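Local coordinates for putative glycosyltransferase (Mannosyltransferase) involved in glycosylating the PBCV-1 major capsid protein (Paramecium bursaria Chlorella virus 1, PDB 2P6W) that transfers a sugar, probably from a UDP-activated donor in a manganese-dependent reaction, in glycosylating the viral major capsid protein, this chain being its N-terminal domain, at the manganese (II) ion site. Residues are numbered along the deposited sequence; one frame, centred on the assembly and turned at random.

The manganese (II) ion site. Residues 78, 80, 82, 123, 178, 195, 197, 204. With MN (manganese (II) ion), chain B; FLC (citrate anion), chain C.
The DXD motif of a GT-A-type glycosyltransferase, Asp80 and Asp82 in the loop after strand 75-79, joins His195 at the end of strand 193-195 to hold a manganese ion. Each aspartate gives one hard carboxylate oxygen, well suited to Mn(II): Asp82 OD2 lies 2.1 Å from MN and Asp80 OD2 2.2 Å. The histidine side chain, with CG anti to its backbone N (chi1 -179°), directs its imidazole NE2 to MN at 2.3 Å. Citrate completes a distorted six-coordinate shell with carboxylate oxygens OA2 and OB1 and the central hydroxyl OHB.

A second shell fixes these ligands. Trp78 sends its indole N-H in the ring plane to the anti lone pair of Asp80 OD1, with NE1 and OD1 2.9 Å apart and the bond nearly straight (167° at H), which should limit rotation of the carboxylate and help keep OD2 on the metal. Asn178 accepts the imidazole N-H through an in-plane lone pair, His195 ND1 to Asn178 OD1 being 2.7 Å; this should fix the ring's rotation and present NE2 as the metal donor. Cys197 CB sits over the centre of the His195 imidazole, 3.5 Å above its plane.

Asp82 takes the crowded chi1 position (41°), with CG between backbone N and carbonyl carbon, and from there OD2 reaches the metal while OD1 faces citrate. Asp82 OD1 lies 2.9 Å from the citrate hydroxyl OHB, which can donate a hydrogen bond. Arg204 reaches in along an extended chain, lays one guanidinium face over Asp82 CB, and grips the citrate carboxylate oxygen OG1 end-on with NH1 and NH2, each 2.8 Å away. Its positive charge, close to both Asp82 OD1 and citrate OG1, probably offsets the repulsion between these two carboxylate oxygens, unless one of them carries a proton.

Citrate, a common crystallisation additive, occupies a site lined by UDP-binding residues and may mimic the metal-chelating diphosphate. The bound manganese would anchor the nucleotide-sugar and, with Arg204, help stabilise the departing UDP during sugar transfer.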
loop_
_atom_site.group_PDB
_atom_site.type_symbol
_atom_site.label_atom_id
_atom_site.label_comp_id
_atom_site.label_asym_id
_atom_site.label_seq_id
_atom_site.Cartn_x
_atom_site.Cartn_y
_atom_site.Cartn_z
ATOM N N TRP A 78 -1.029 -3.950 0.214
ATOM C CA TRP A 78 -0.886 -3.039 -0.924
ATOM C C TRP A 78 0.271 -2.075 -0.669
ATOM O O TRP A 78 0.309 -1.466 0.400
ATOM C CB TRP A 78 -2.164 -2.195 -1.121
ATOM C CG TRP A 78 -1.898 -1.091 -2.087
ATOM C CD1 TRP A 78 -1.570 0.207 -1.800
ATOM C CD2 TRP A 78 -1.830 -1.211 -3.516
ATOM N NE1 TRP A 78 -1.316 0.902 -2.962
ATOM C CE2 TRP A 78 -1.480 0.057 -4.029
ATOM C CE3 TRP A 78 -2.039 -2.269 -4.415
ATOM C CZ2 TRP A 78 -1.322 0.297 -5.402
ATOM C CZ3 TRP A 78 -1.897 -2.026 -5.789
ATOM C CH2 TRP A 78 -1.532 -0.754 -6.265
ATOM N N ASP A 80 2.022 1.278 -2.753
ATOM C CA ASP A 80 2.102 2.174 -3.925
ATOM C C ASP A 80 3.386 1.863 -4.684
ATOM O O ASP A 80 4.375 1.426 -4.085
ATOM C CB ASP A 80 2.189 3.645 -3.504
ATOM C CG ASP A 80 0.856 4.231 -3.076
ATOM O OD1 ASP A 80 -0.164 3.509 -3.086
ATOM O OD2 ASP A 80 0.846 5.433 -2.726
ATOM N N ASP A 82 5.371 3.933 -5.544
ATOM C CA ASP A 82 6.351 4.892 -5.041
ATOM C C ASP A 82 6.813 4.515 -3.606
ATOM O O ASP A 82 7.411 5.321 -2.893
ATOM C CB ASP A 82 5.800 6.303 -5.130
ATOM C CG ASP A 82 4.338 6.390 -4.723
ATOM O OD1 ASP A 82 3.456 6.353 -5.618
ATOM O OD2 ASP A 82 4.061 6.491 -3.516
ATOM N N GLY A 123 -0.992 4.503 1.181
ATOM C CA GLY A 123 0.105 4.091 0.297
ATOM C C GLY A 123 0.677 2.742 0.725
ATOM O O GLY A 123 1.313 2.038 -0.067
ATOM N N ASN A 178 5.180 3.008 6.853
ATOM C CA ASN A 178 4.745 3.931 5.799
ATOM C C ASN A 178 5.553 5.203 5.993
ATOM O O ASN A 178 5.024 6.270 6.305
ATOM C CB ASN A 178 3.236 4.176 5.862
ATOM C CG ASN A 178 2.702 4.893 4.626
ATOM O OD1 ASN A 178 3.466 5.399 3.790
ATOM N ND2 ASN A 178 1.368 4.927 4.489
ATOM N N HIS A 195 8.325 5.610 1.763
ATOM C CA HIS A 195 7.270 6.042 0.862
ATOM C C HIS A 195 7.615 7.403 0.233
ATOM O O HIS A 195 7.695 8.403 0.925
ATOM C CB HIS A 195 5.943 6.078 1.629
ATOM C CG HIS A 195 4.757 6.479 0.806
ATOM N ND1 HIS A 195 3.496 6.630 1.353
ATOM C CD2 HIS A 195 4.630 6.749 -0.519
ATOM C CE1 HIS A 195 2.646 6.975 0.397
ATOM N NE2 HIS A 195 3.309 7.062 -0.746
ATOM N N CYS A 197 6.217 9.851 -1.112
ATOM C CA CYS A 197 4.888 10.414 -1.286
ATOM C C CYS A 197 4.931 11.858 -1.781
ATOM O O CYS A 197 5.728 12.658 -1.289
ATOM C CB CYS A 197 4.167 10.338 0.053
ATOM S SG CYS A 197 2.431 10.751 0.011
ATOM N N ARG A 204 11.565 11.072 -8.006
ATOM C CA ARG A 204 11.600 9.662 -7.618
ATOM C C ARG A 204 12.691 8.831 -8.308
ATOM O O ARG A 204 13.315 7.972 -7.666
ATOM C CB ARG A 204 10.222 9.054 -7.877
ATOM C CG ARG A 204 9.180 9.602 -6.920
ATOM C CD ARG A 204 7.769 9.195 -7.300
ATOM N NE ARG A 204 6.796 9.561 -6.271
ATOM C CZ ARG A 204 5.474 9.520 -6.445
ATOM N NH1 ARG A 204 4.952 9.110 -7.601
ATOM N NH2 ARG A 204 4.666 9.866 -5.451
HETATM MN MN MN B . 2.216 7.091 -2.791
HETATM C CAC FLC C . -0.410 8.960 -2.147
HETATM C CA FLC C . -0.593 9.225 -3.656
HETATM C CB FLC C . 0.737 8.949 -4.314
HETATM C CBC FLC C . 1.868 9.886 -4.052
HETATM C CG FLC C . 0.268 9.549 -5.693
HETATM C CGC FLC C . 1.216 9.352 -6.902
HETATM O OA1 FLC C . -1.206 9.511 -1.364
HETATM O OA2 FLC C . 0.535 8.206 -1.801
HETATM O OB1 FLC C . 2.796 9.317 -3.455
HETATM O OB2 FLC C . 1.802 11.101 -4.358
HETATM O OG1 FLC C . 2.367 8.951 -6.660
HETATM O OG2 FLC C . 0.771 9.599 -8.055
HETATM O OHB FLC C . 0.928 7.610 -4.804
#